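Local structure of peptidoglycan recognition protein-LC isoform LCx (Drosophila melanogaster, 2F2L) at residues V2-K5 and V6-G10; N49-Q52 and S53-D57. The protein binds a 1,6-anhydro muropeptide of peptidoglycan in its extracellular domain and probably serves as an innate immune receptor sensing bacterial cell-wall fragments. All coordinates share one frame; numbering follows the deposited sequence.

How the contacts relate
From the N terminus, contact 1 comes first: residues 2-5 include edge strand 3-4 of the mixed sheet, and 6-10 turn directly out of it. Contact 2 follows much later, as two successive turns within helix 41-58. Each joins segments adjacent in sequence, so neither closes a long loop; they stand in series, without nesting or crossing, their centres about 15 Å apart. They illustrate how local turns can combine into tertiary structure. Trp9 of contact 1 packs on Asn49 and Gln52 of contact 2, so the loop that follows the edge strand lies against the helix, while other side chains of these same turns, Val51, Phe54 and His55, help line the muropeptide pocket.

Contact 1: residues V2-K5 and V6-G10; sequences VILK and VAEWG
Lys5 and Glu8 are joined by a backbone-to-carboxylate bond that ties the end of edge strand 3-4 to a single turn of helical conformation, a compact way of redirecting a chain as it leaves a sheet. Val6 opens the turn with its CB directed away from residues 2-5, and the valine packs on His63. Glu8, two residues on, turns back toward the strand. Its CG stands anti to the carbonyl carbon (chi1 -73°), and the extended chain beyond it carries the carboxylate over the backbone of Leu4 and Lys5. There OE2 accepts Lys5 N at 3.0 Å, a fairly straight bond in which the N-H arrives from above the carboxylate plane, 44° out of it. A water donates to the same OE2 and also to Ile3 O, so two donors grip one carboxylate oxygen and strand and turn are bridged twice. Leu4 CD2 lies 3.9 Å from Glu8 OE2 and brings an apolar branch beside the charged group. The backbone of Glu8 adds a weak bond, Glu8 N to Lys5 O at 2.8 Å. Trp9 N completes the turn by bonding to that same Lys5 O at 3.1 Å. The indole, its CG set between the backbone N and the carbonyl carbon, is set back beside the end of the strand, with CD1 near Lys5 O; Val6 O lies over one of its faces, offset toward the rim. Its NE1 bonds to Glu78 O of the adjoining strand 76-78, helping to fix the rotation of the ring, and at the pyrrole edge, close to the ring plane, Trp9 CD1 meets Leu4 O at 3.4 Å.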
loop_
_atom_site.group_PDB
_atom_site.type_symbol
_atom_site.label_atom_id
_atom_site.label_comp_id
_atom_site.label_asym_id
_atom_site.label_seq_id
_atom_site.Cartn_x
_atom_site.Cartn_y
_atom_site.Cartn_z
ATOM N N VAL B 2 18.747 -18.815 -5.769
ATOM C CA VAL B 2 18.191 -19.076 -4.455
ATOM C C VAL B 2 16.676 -18.928 -4.530
ATOM O O VAL B 2 16.186 -17.877 -4.955
ATOM C CB VAL B 2 18.754 -18.079 -3.412
ATOM C CG1 VAL B 2 18.300 -18.456 -2.010
ATOM C CG2 VAL B 2 20.265 -18.064 -3.469
ATOM N N ILE B 3 15.950 -19.986 -4.160
ATOM C CA ILE B 3 14.508 -19.897 -3.884
ATOM C C ILE B 3 14.272 -20.187 -2.402
ATOM O O ILE B 3 14.476 -21.311 -1.946
ATOM C CB ILE B 3 13.656 -20.881 -4.734
ATOM C CG1 ILE B 3 13.987 -20.741 -6.223
ATOM C CG2 ILE B 3 12.156 -20.625 -4.517
ATOM C CD1 ILE B 3 13.024 -21.489 -7.155
ATOM N N LEU B 4 13.836 -19.168 -1.659
ATOM C CA LEU B 4 13.557 -19.323 -0.229
ATOM C C LEU B 4 12.111 -19.776 -0.026
ATOM O O LEU B 4 11.178 -19.073 -0.401
ATOM C CB LEU B 4 13.789 -18.002 0.516
ATOM C CG LEU B 4 15.226 -17.523 0.642
ATOM C CD1 LEU B 4 15.280 -16.157 1.338
ATOM C CD2 LEU B 4 16.053 -18.555 1.408
ATOM N N LYS B 5 11.935 -20.941 0.580
ATOM C CA LYS B 5 10.609 -21.446 0.913
ATOM C C LYS B 5 9.877 -20.563 1.931
ATOM O O LYS B 5 10.505 -19.794 2.673
ATOM C CB LYS B 5 10.704 -22.861 1.445
ATOM C CG LYS B 5 11.169 -23.855 0.413
ATOM C CD LYS B 5 11.362 -25.236 1.014
ATOM C CE LYS B 5 11.908 -26.184 -0.021
ATOM N NZ LYS B 5 11.771 -27.605 0.417
ATOM N N VAL B 6 8.553 -20.704 1.976
ATOM C CA VAL B 6 7.719 -19.899 2.887
ATOM C C VAL B 6 8.295 -19.898 4.306
ATOM O O VAL B 6 8.497 -18.835 4.914
ATOM C CB VAL B 6 6.243 -20.365 2.905
ATOM C CG1 VAL B 6 5.432 -19.554 3.918
ATOM C CG2 VAL B 6 5.629 -20.240 1.511
ATOM N N ALA B 7 8.608 -21.086 4.804
ATOM C CA ALA B 7 9.147 -21.234 6.147
ATOM C C ALA B 7 10.498 -20.540 6.306
ATOM O O ALA B 7 10.815 -20.028 7.382
ATOM C CB ALA B 7 9.268 -22.713 6.503
ATOM N N GLU B 8 11.292 -20.529 5.238
ATOM C CA GLU B 8 12.623 -19.937 5.287
ATOM C C GLU B 8 12.595 -18.409 5.351
ATOM O O GLU B 8 13.524 -17.816 5.901
ATOM C CB GLU B 8 13.490 -20.447 4.133
ATOM C CG GLU B 8 13.935 -21.896 4.349
ATOM C CD GLU B 8 14.429 -22.594 3.089
ATOM O OE1 GLU B 8 14.863 -23.763 3.200
ATOM O OE2 GLU B 8 14.382 -22.002 1.991
ATOM N N TRP B 9 11.554 -17.774 4.803
ATOM C CA TRP B 9 11.383 -16.330 5.010
ATOM C C TRP B 9 10.440 -15.988 6.177
ATOM O O TRP B 9 10.088 -14.828 6.399
ATOM C CB TRP B 9 11.009 -15.574 3.717
ATOM C CG TRP B 9 9.855 -16.040 2.902
ATOM C CD1 TRP B 9 9.916 -16.787 1.763
ATOM C CD2 TRP B 9 8.471 -15.689 3.074
ATOM N NE1 TRP B 9 8.663 -16.956 1.236
ATOM C CE2 TRP B 9 7.756 -16.302 2.031
ATOM C CE3 TRP B 9 7.766 -14.944 4.028
ATOM C CZ2 TRP B 9 6.371 -16.185 1.910
ATOM C CZ3 TRP B 9 6.395 -14.828 3.906
ATOM C CH2 TRP B 9 5.709 -15.449 2.865
ATOM N N GLY B 10 10.075 -16.991 6.956
ATOM C CA GLY B 10 9.294 -16.759 8.166
ATOM C C GLY B 10 7.804 -16.574 7.953
ATOM O O GLY B 10 7.127 -16.037 8.821
HETATM O O HOH W 1 15.820 -22.798 -0.105
#

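Contact 2: residues N49-Q52 and S53-D57. With MLD (glcnac(beta1-4)-murnac(1,6-anhydro)-L-ala-gamma-D-glu-meso-a2pm-D-ala), chain G.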
loop_
_atom_site.group_PDB
_atom_site.type_symbol
_atom_site.label_atom_id
_atom_site.label_comp_id
_atom_site.label_asym_id
_atom_site.label_seq_id
_atom_site.Cartn_x
_atom_site.Cartn_y
_atom_site.Cartn_z
ATOM N N ASN B 49 6.582 -10.739 4.234
ATOM C CA ASN B 49 5.674 -10.923 5.369
ATOM C C ASN B 49 4.508 -9.930 5.383
ATOM O O ASN B 49 3.371 -10.319 5.625
ATOM C CB ASN B 49 6.445 -10.891 6.693
ATOM C CG ASN B 49 7.111 -12.228 6.993
ATOM O OD1 ASN B 49 8.341 -12.349 7.005
ATOM N ND2 ASN B 49 6.294 -13.250 7.194
ATOM N N VAL B 50 4.794 -8.657 5.133
ATOM C CA VAL B 50 3.748 -7.637 5.086
ATOM C C VAL B 50 2.787 -7.924 3.936
ATOM O O VAL B 50 1.581 -7.834 4.110
ATOM C CB VAL B 50 4.325 -6.202 4.987
ATOM C CG1 VAL B 50 3.209 -5.183 4.877
ATOM C CG2 VAL B 50 5.167 -5.884 6.222
ATOM N N VAL B 51 3.320 -8.276 2.766
ATOM C CA VAL B 51 2.484 -8.684 1.634
ATOM C C VAL B 51 1.576 -9.858 2.011
ATOM O O VAL B 51 0.381 -9.832 1.688
ATOM C CB VAL B 51 3.311 -9.026 0.360
ATOM C CG1 VAL B 51 2.420 -9.685 -0.734
ATOM C CG2 VAL B 51 3.998 -7.762 -0.205
ATOM N N GLN B 52 2.120 -10.865 2.705
ATOM C CA GLN B 52 1.314 -12.037 3.100
ATOM C C GLN B 52 0.159 -11.649 4.028
ATOM O O GLN B 52 -0.973 -12.123 3.866
ATOM C CB GLN B 52 2.166 -13.135 3.745
ATOM C CG GLN B 52 1.320 -14.362 4.130
ATOM C CD GLN B 52 2.127 -15.534 4.606
ATOM O OE1 GLN B 52 2.974 -15.397 5.492
ATOM N NE2 GLN B 52 1.829 -16.720 4.067
ATOM N N SER B 53 0.446 -10.762 4.977
ATOM C CA SER B 53 -0.571 -10.232 5.878
ATOM C C SER B 53 -1.662 -9.454 5.134
ATOM O O SER B 53 -2.852 -9.600 5.395
ATOM C CB SER B 53 0.097 -9.331 6.911
ATOM O OG SER B 53 -0.867 -8.950 7.872
ATOM N N PHE B 54 -1.249 -8.610 4.204
ATOM C CA PHE B 54 -2.191 -7.883 3.347
ATOM C C PHE B 54 -3.143 -8.826 2.590
ATOM O O PHE B 54 -4.355 -8.603 2.508
ATOM C CB PHE B 54 -1.401 -7.016 2.360
ATOM C CG PHE B 54 -2.206 -5.942 1.719
ATOM C CD1 PHE B 54 -2.651 -4.860 2.458
ATOM C CD2 PHE B 54 -2.503 -5.992 0.370
ATOM C CE1 PHE B 54 -3.403 -3.862 1.865
ATOM C CE2 PHE B 54 -3.251 -4.998 -0.223
ATOM C CZ PHE B 54 -3.712 -3.941 0.522
ATOM N N HIS B 55 -2.592 -9.892 2.035
ATOM C CA HIS B 55 -3.392 -10.841 1.270
ATOM C C HIS B 55 -4.261 -11.729 2.166
ATOM O O HIS B 55 -5.445 -11.915 1.889
ATOM C CB HIS B 55 -2.473 -11.656 0.361
ATOM C CG HIS B 55 -1.902 -10.852 -0.761
ATOM N ND1 HIS B 55 -1.048 -11.386 -1.701
ATOM C CD2 HIS B 55 -2.092 -9.555 -1.115
ATOM C CE1 HIS B 55 -0.724 -10.449 -2.575
ATOM N NE2 HIS B 55 -1.345 -9.329 -2.246
ATOM N N MET B 56 -3.696 -12.212 3.267
ATOM C CA MET B 56 -4.413 -13.157 4.143
ATOM C C MET B 56 -5.336 -12.480 5.169
ATOM O O MET B 56 -6.384 -13.020 5.498
ATOM C CB MET B 56 -3.438 -14.098 4.870
ATOM C CG MET B 56 -2.700 -15.073 3.942
ATOM S SD MET B 56 -1.473 -16.127 4.753
ATOM C CE MET B 56 -2.534 -17.318 5.575
ATOM N N ASP B 57 -4.925 -11.327 5.683
ATOM C CA ASP B 57 -5.651 -10.647 6.760
ATOM C C ASP B 57 -6.519 -9.516 6.222
ATOM O O ASP B 57 -7.697 -9.441 6.549
ATOM C CB ASP B 57 -4.688 -10.131 7.842
ATOM C CG ASP B 57 -3.775 -11.224 8.385
ATOM O OD1 ASP B 57 -4.213 -12.391 8.453
ATOM O OD2 ASP B 57 -2.620 -10.930 8.765
HETATM C CAA MLD G . 1.198 1.143 -8.711
HETATM C CAB MLD G . 0.153 0.069 -8.971
HETATM O OAC MLD G . 0.461 -0.984 -9.512
HETATM N N2 MLD G . -1.075 0.376 -8.562
HETATM C C2 MLD G . -2.238 -0.485 -8.741
HETATM C C3 MLD G . -3.323 0.365 -9.407
HETATM O O3 MLD G . -2.908 0.885 -10.685
HETATM C C4 MLD G . -4.640 -0.400 -9.491
HETATM O O4 MLD G . -5.625 0.516 -9.936
HETATM C C5 MLD G . -5.024 -0.911 -8.099
HETATM C C6 MLD G . -6.270 -1.812 -8.034
HETATM O O6 MLD G . -6.620 -2.004 -6.632
HETATM O O5 MLD G . -3.960 -1.741 -7.639
HETATM C C1 MLD G . -2.741 -1.000 -7.404
HETATM O O1 MLD G . -1.783 -1.880 -6.876
HETATM C CA4 MLD G . -2.080 -2.242 -5.506
HETATM C CA5 MLD G . -1.816 -1.168 -4.450
HETATM O OA5 MLD G . -0.829 -1.554 -3.435
HETATM C CA6 MLD G . -3.080 -1.228 -3.663
HETATM O OA6 MLD G . -2.887 -2.322 -2.788
HETATM C CA1 MLD G . -1.480 -2.698 -2.858
HETATM C CA2 MLD G . -1.358 -3.904 -3.803
HETATM N NAD MLD G . -0.176 -4.711 -3.429
HETATM C CAE MLD G . -0.248 -5.998 -3.144
HETATM C CAF MLD G . 1.077 -6.631 -2.771
HETATM O OAG MLD G . -1.284 -6.662 -3.185
HETATM C CA3 MLD G . -1.200 -3.456 -5.254
HETATM O OAH MLD G . -1.594 -4.509 -6.202
HETATM C CAI MLD G . -0.485 -5.250 -6.766
HETATM C CAJ MLD G . 0.030 -4.639 -8.049
HETATM C CAL MLD G . -0.943 -6.693 -7.066
HETATM O OAM MLD G . -0.137 -7.435 -7.615
HETATM N N MLD G . -2.170 -7.072 -6.707
HETATM C CA MLD G . -2.701 -8.426 -6.906
HETATM C CB MLD G . -2.326 -9.212 -5.645
HETATM C C MLD G . -4.234 -8.306 -6.984
HETATM O O MLD G . -4.853 -7.708 -6.100
HETATM N NAN MLD G . -4.780 -8.860 -8.063
HETATM C CAO MLD G . -6.219 -8.880 -8.372
HETATM C CAP MLD G . -6.487 -8.439 -9.847
HETATM O OBA MLD G . -7.571 -8.789 -10.320
HETATM O OAQ MLD G . -5.616 -7.804 -10.491
HETATM C CBB MLD G . -6.718 -10.319 -8.302
HETATM C CBC MLD G . -6.736 -10.927 -6.910
HETATM C CBD MLD G . -7.343 -12.338 -6.994
HETATM O OBE MLD G . -7.302 -12.996 -8.035
HETATM N NBF MLD G . -7.902 -12.775 -5.886
HETATM C CBG MLD G . -8.526 -14.102 -5.797
HETATM C CBH MLD G . -9.800 -14.139 -6.665
HETATM O OBI MLD G . -10.606 -13.211 -6.649
HETATM N NBJ MLD G . -9.922 -15.214 -7.441
HETATM C CBK MLD G . -11.077 -15.461 -8.334
HETATM C CBL MLD G . -11.683 -16.819 -7.965
HETATM C CBM MLD G . -10.714 -15.492 -9.834
HETATM O OBO MLD G . -9.536 -15.793 -10.159
HETATM O OBN MLD G . -11.650 -15.229 -10.631
HETATM C CBP MLD G . -8.821 -14.405 -4.319
HETATM C CBQ MLD G . -9.106 -15.898 -4.082
HETATM C CBR MLD G . -9.244 -16.203 -2.588
HETATM C CBS MLD G . -8.981 -17.672 -2.247
HETATM C CBT MLD G . -7.478 -17.960 -2.365
HETATM O OBV MLD G . -6.750 -17.499 -1.470
HETATM O OBU MLD G . -7.092 -18.639 -3.339
HETATM N NBW MLD G . -9.733 -18.537 -3.164
#
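Val51 and His55 are brought together by two different torsions: Val51 holds CG1 anti to the backbone N (chi1 170°), whereas His55 holds CG anti to the carbonyl carbon (chi1 -70°), and their side chains leave helix 41-58 side by side. Spacing of four residues thus builds a binding surface from successive helical turns. Val51 CG1 sits over a face of the imidazole, a CH-pi contact at 4.0 Å from the ring centroid, and Val51 O lies over a face as well, toward the rim. The ring edge is turned to the muropeptide: His55 NE2 donates to OAG, the acetyl oxygen of the anhydro-muramic acid, at 2.8 Å and 164°. Gly65 N bonds to His55 ND1, so both ring nitrogens are engaged and the imidazole is held against rotation. The methyl of that acetyl group, CAF, rests 3.9 Å from Val51 CG1, while Phe54 brings CE2 to 3.7 Å from OA6 of the same sugar. Away from the ligand, Gln52 and Met56 run alongside each other. The methionine chain, extended as far as SD, puts Met56 SD 3.4 Å from Gln52 CG. Ser53 OG donates to Asp57 OD2 at 2.8 Å, on the anti side of the carboxylate. Arg12 serves both pairs, its N bonding to Gln52 OE1 and its guanidinium forming a salt bridge to Asp57 OD2. The regular i to i+4 backbone bonds, among them Met56 N to Gln52 O, hold these pairs one turn apart. Val50, Val51, Phe54 and Asp57 pack against the chain of another protein, while Asn49 and Gln52 meet Trp9, in the loop after strand 3-4, and Val51 meets Ile64, in the connection to strand 68-70.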